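Local coordinates for protein DNA polymerase beta (Leishmania infantum, PDB 4P4P) that adds deoxyribonucleotides to the 3' end of DNA as a family X polymerase and probably acts in base excision repair, at residues 243-248 with 269-274. Numbering follows the deposited sequence.
Sequences KYMGMG and ARRVDI. With nucleotides of chain B; nucleotides of chain D.
Two antiparallel strands of the polymerase palm pair here, with Tyr244, Gly246 and Gly248 facing Ile274, Val272 and Arg270 in hydrogen-bonded pairs. Tyr244 N donates to Ile274 O at 2.8 Å. On one face, the Tyr244 ring packs near Ile274, its CD2 4.2 Å from Ile274 CD1, and helix 219-229 covers both. The opposite face carries Met245, Met247, Arg271 and Asp273; Met245, Arg271 and Asp273 come close to DC6 of chain B. It lies beside Asp196 and Asp198, which bind magnesium. Arg271 bends at chi2 (-80°) and chi3 (-71°), which brings its guanidinium toward Gly246 and Asp273. Its NH1 gives a bond of 3.2 Å to Gly246 O, in the carbonyl plane and on a lone pair. The same oxygen takes Val272 N from above that plane, so two donors grip it. NH1 and NH2 also meet Asp273 OD1 end-on, a salt bridge that holds the guanidinium's rotation. Met245 runs alongside Asp273, its CG 3.2 Å from Asp273 OD1. Met247 crosses Arg271 at about a right angle, SD 3.7 Å from Arg271 CD. Lys243 N bonds OP1 of DC9 of chain D. At the guanidinium edge, Arg271 NH2 donates to OP1 of DC6 of chain B at 2.8 Å.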
loop_
_atom_site.group_PDB
_atom_site.type_symbol
_atom_site.label_atom_id
_atom_site.label_comp_id
_atom_site.label_asym_id
_atom_site.label_seq_id
_atom_site.Cartn_x
_atom_site.Cartn_y
_atom_site.Cartn_z
ATOM N N LYS A 243 4.775 -1.171 -6.719
ATOM C CA LYS A 243 4.520 -1.548 -5.337
ATOM C C LYS A 243 5.304 -2.757 -4.851
ATOM O O LYS A 243 5.324 -3.808 -5.499
ATOM C CB LYS A 243 3.024 -1.804 -5.124
ATOM C CG LYS A 243 2.715 -2.424 -3.781
ATOM C CD LYS A 243 1.435 -1.898 -3.212
ATOM C CE LYS A 243 0.481 -3.012 -2.921
ATOM N NZ LYS A 243 0.327 -3.843 -4.126
ATOM N N TYR A 244 5.930 -2.595 -3.691
ATOM C CA TYR A 244 6.616 -3.683 -3.005
ATOM C C TYR A 244 5.875 -4.023 -1.711
ATOM O O TYR A 244 5.492 -3.125 -0.959
ATOM C CB TYR A 244 8.061 -3.300 -2.663
ATOM C CG TYR A 244 8.708 -4.289 -1.697
ATOM C CD1 TYR A 244 9.363 -5.426 -2.166
ATOM C CD2 TYR A 244 8.637 -4.098 -0.319
ATOM C CE1 TYR A 244 9.951 -6.334 -1.285
ATOM C CE2 TYR A 244 9.212 -5.008 0.569
ATOM C CZ TYR A 244 9.867 -6.118 0.077
ATOM O OH TYR A 244 10.436 -7.015 0.947
ATOM N N MET A 245 5.674 -5.316 -1.457
ATOM C CA MET A 245 5.141 -5.782 -0.170
ATOM C C MET A 245 6.045 -6.894 0.356
ATOM O O MET A 245 6.283 -7.874 -0.339
ATOM C CB MET A 245 3.711 -6.318 -0.325
ATOM C CG MET A 245 2.711 -5.270 -0.816
ATOM S SD MET A 245 0.978 -5.772 -0.666
ATOM C CE MET A 245 0.956 -7.229 -1.710
ATOM N N GLY A 246 6.554 -6.749 1.574
ATOM C CA GLY A 246 7.392 -7.794 2.139
ATOM C C GLY A 246 7.615 -7.677 3.632
ATOM O O GLY A 246 6.798 -7.092 4.354
ATOM N N MET A 247 8.723 -8.247 4.098
ATOM C CA MET A 247 9.070 -8.212 5.518
ATOM C C MET A 247 10.380 -7.481 5.715
ATOM O O MET A 247 11.366 -7.749 5.014
ATOM C CB MET A 247 9.192 -9.625 6.097
ATOM C CG MET A 247 7.970 -10.512 5.888
ATOM S SD MET A 247 6.459 -9.938 6.706
ATOM C CE MET A 247 6.991 -9.734 8.399
ATOM N N GLY A 248 10.382 -6.548 6.662
ATOM C CA GLY A 248 11.562 -5.766 6.957
ATOM C C GLY A 248 11.863 -5.791 8.439
ATOM O O GLY A 248 10.956 -5.751 9.270
ATOM N N ALA A 269 10.521 -8.870 12.669
ATOM C CA ALA A 269 10.277 -8.545 11.271
ATOM C C ALA A 269 8.895 -7.931 11.154
ATOM O O ALA A 269 7.961 -8.351 11.840
ATOM C CB ALA A 269 10.376 -9.776 10.406
ATOM N N ARG A 270 8.766 -6.957 10.263
ATOM C CA ARG A 270 7.542 -6.184 10.135
ATOM C C ARG A 270 7.075 -6.183 8.693
ATOM O O ARG A 270 7.887 -6.205 7.767
ATOM C CB ARG A 270 7.802 -4.742 10.571
ATOM C CG ARG A 270 8.469 -4.616 11.945
ATOM C CD ARG A 270 7.630 -5.287 12.997
ATOM N NE ARG A 270 7.880 -4.760 14.329
ATOM C CZ ARG A 270 7.152 -5.078 15.391
ATOM N NH1 ARG A 270 6.138 -5.926 15.262
ATOM N NH2 ARG A 270 7.436 -4.550 16.578
ATOM N N ARG A 271 5.768 -6.157 8.494
ATOM C CA ARG A 271 5.246 -5.934 7.156
ATOM C C ARG A 271 5.668 -4.541 6.680
ATOM O O ARG A 271 5.454 -3.548 7.374
ATOM C CB ARG A 271 3.732 -6.092 7.133
ATOM C CG ARG A 271 3.282 -7.553 7.099
ATOM C CD ARG A 271 3.382 -8.118 5.674
ATOM N NE ARG A 271 2.359 -7.544 4.810
ATOM C CZ ARG A 271 2.584 -6.588 3.911
ATOM N NH1 ARG A 271 3.812 -6.112 3.747
ATOM N NH2 ARG A 271 1.587 -6.117 3.167
ATOM N N VAL A 272 6.307 -4.491 5.515
ATOM C CA VAL A 272 6.691 -3.238 4.880
ATOM C C VAL A 272 6.074 -3.132 3.479
ATOM O O VAL A 272 6.234 -4.017 2.649
ATOM C CB VAL A 272 8.228 -3.092 4.779
ATOM C CG1 VAL A 272 8.591 -1.793 4.075
ATOM C CG2 VAL A 272 8.867 -3.136 6.180
ATOM N N ASP A 273 5.337 -2.060 3.234
ATOM C CA ASP A 273 4.872 -1.765 1.891
ATOM C C ASP A 273 5.593 -0.519 1.407
ATOM O O ASP A 273 5.786 0.429 2.161
ATOM C CB ASP A 273 3.359 -1.534 1.860
ATOM C CG ASP A 273 2.562 -2.810 2.050
ATOM O OD1 ASP A 273 3.158 -3.906 2.028
ATOM O OD2 ASP A 273 1.329 -2.717 2.201
ATOM N N ILE A 274 6.014 -0.527 0.152
ATOM C CA ILE A 274 6.603 0.670 -0.440
ATOM C C ILE A 274 5.934 0.916 -1.774
ATOM O O ILE A 274 5.904 0.026 -2.645
ATOM C CB ILE A 274 8.123 0.541 -0.664
ATOM C CG1 ILE A 274 8.825 0.103 0.621
ATOM C CG2 ILE A 274 8.703 1.867 -1.159
ATOM C CD1 ILE A 274 10.298 -0.308 0.411
ATOM P P DC B 6 -2.275 -6.828 3.281
ATOM O OP1 DC B 6 -0.988 -6.866 4.005
ATOM O OP2 DC B 6 -3.525 -7.222 3.961
ATOM O "O5'" DC B 6 -2.529 -5.356 2.691
ATOM C "C5'" DC B 6 -1.431 -4.559 2.239
ATOM C "C4'" DC B 6 -1.912 -3.186 1.817
ATOM O "O4'" DC B 6 -2.676 -3.328 0.598
ATOM C "C3'" DC B 6 -2.928 -2.530 2.749
ATOM O "O3'" DC B 6 -2.355 -2.145 3.993
ATOM C "C2'" DC B 6 -3.467 -1.436 1.851
ATOM C "C1'" DC B 6 -3.631 -2.278 0.580
ATOM N N1 DC B 6 -4.990 -2.842 0.327
ATOM C C2 DC B 6 -5.806 -2.077 -0.499
ATOM O O2 DC B 6 -5.357 -1.004 -0.924
ATOM N N3 DC B 6 -7.045 -2.517 -0.801
ATOM C C4 DC B 6 -7.492 -3.669 -0.315
ATOM N N4 DC B 6 -8.742 -4.011 -0.668
ATOM C C5 DC B 6 -6.679 -4.483 0.540
ATOM C C6 DC B 6 -5.438 -4.034 0.828
ATOM P P DC D 9 2.592 -3.327 -9.228
ATOM O OP1 DC D 9 3.945 -2.843 -8.868
ATOM O OP2 DC D 9 2.097 -3.289 -10.624
ATOM O "O5'" DC D 9 2.433 -4.850 -8.767
ATOM C "C5'" DC D 9 2.673 -5.184 -7.403
ATOM C "C4'" DC D 9 2.553 -6.682 -7.173
ATOM O "O4'" DC D 9 1.155 -7.063 -7.115
ATOM C "C3'" DC D 9 3.186 -7.592 -8.226
ATOM O "O3'" DC D 9 3.740 -8.684 -7.498
ATOM C "C2'" DC D 9 1.988 -7.969 -9.095
ATOM C "C1'" DC D 9 0.885 -8.095 -8.043
ATOM N N1 DC D 9 -0.517 -7.863 -8.494
ATOM C C2 DC D 9 -1.541 -8.733 -8.101
ATOM O O2 DC D 9 -1.262 -9.709 -7.406
ATOM N N3 DC D 9 -2.817 -8.490 -8.507
ATOM C C4 DC D 9 -3.082 -7.421 -9.261
ATOM N N4 DC D 9 -4.349 -7.219 -9.643
ATOM C C5 DC D 9 -2.054 -6.514 -9.665
ATOM C C6 DC D 9 -0.807 -6.769 -9.260
ATOM P P DA D 8 -2.679 0.702 -10.245
ATOM O OP1 DA D 8 -1.648 1.666 -10.700
ATOM O OP2 DA D 8 -3.504 -0.029 -11.228
ATOM O "O5'" DA D 8 -1.985 -0.401 -9.308
ATOM C "C5'" DA D 8 -1.083 0.010 -8.272
ATOM C "C4'" DA D 8 -0.284 -1.174 -7.753
ATOM O "O4'" DA D 8 -1.165 -2.049 -7.005
ATOM C "C3'" DA D 8 0.346 -2.046 -8.836
ATOM O "O3'" DA D 8 1.537 -2.545 -8.299
ATOM C "C2'" DA D 8 -0.684 -3.149 -9.039
ATOM C "C1'" DA D 8 -1.304 -3.294 -7.647
ATOM N N9 DA D 8 -2.720 -3.643 -7.697
ATOM C C8 DA D 8 -3.711 -2.991 -8.378
ATOM N N7 DA D 8 -4.893 -3.545 -8.247
ATOM C C5 DA D 8 -4.661 -4.639 -7.422
ATOM C C6 DA D 8 -5.506 -5.646 -6.889
ATOM N N6 DA D 8 -6.820 -5.725 -7.123
ATOM N N1 DA D 8 -4.945 -6.585 -6.100
ATOM C C2 DA D 8 -3.631 -6.518 -5.859
ATOM N N3 DA D 8 -2.740 -5.629 -6.292
ATOM C C4 DA D 8 -3.327 -4.707 -7.076
#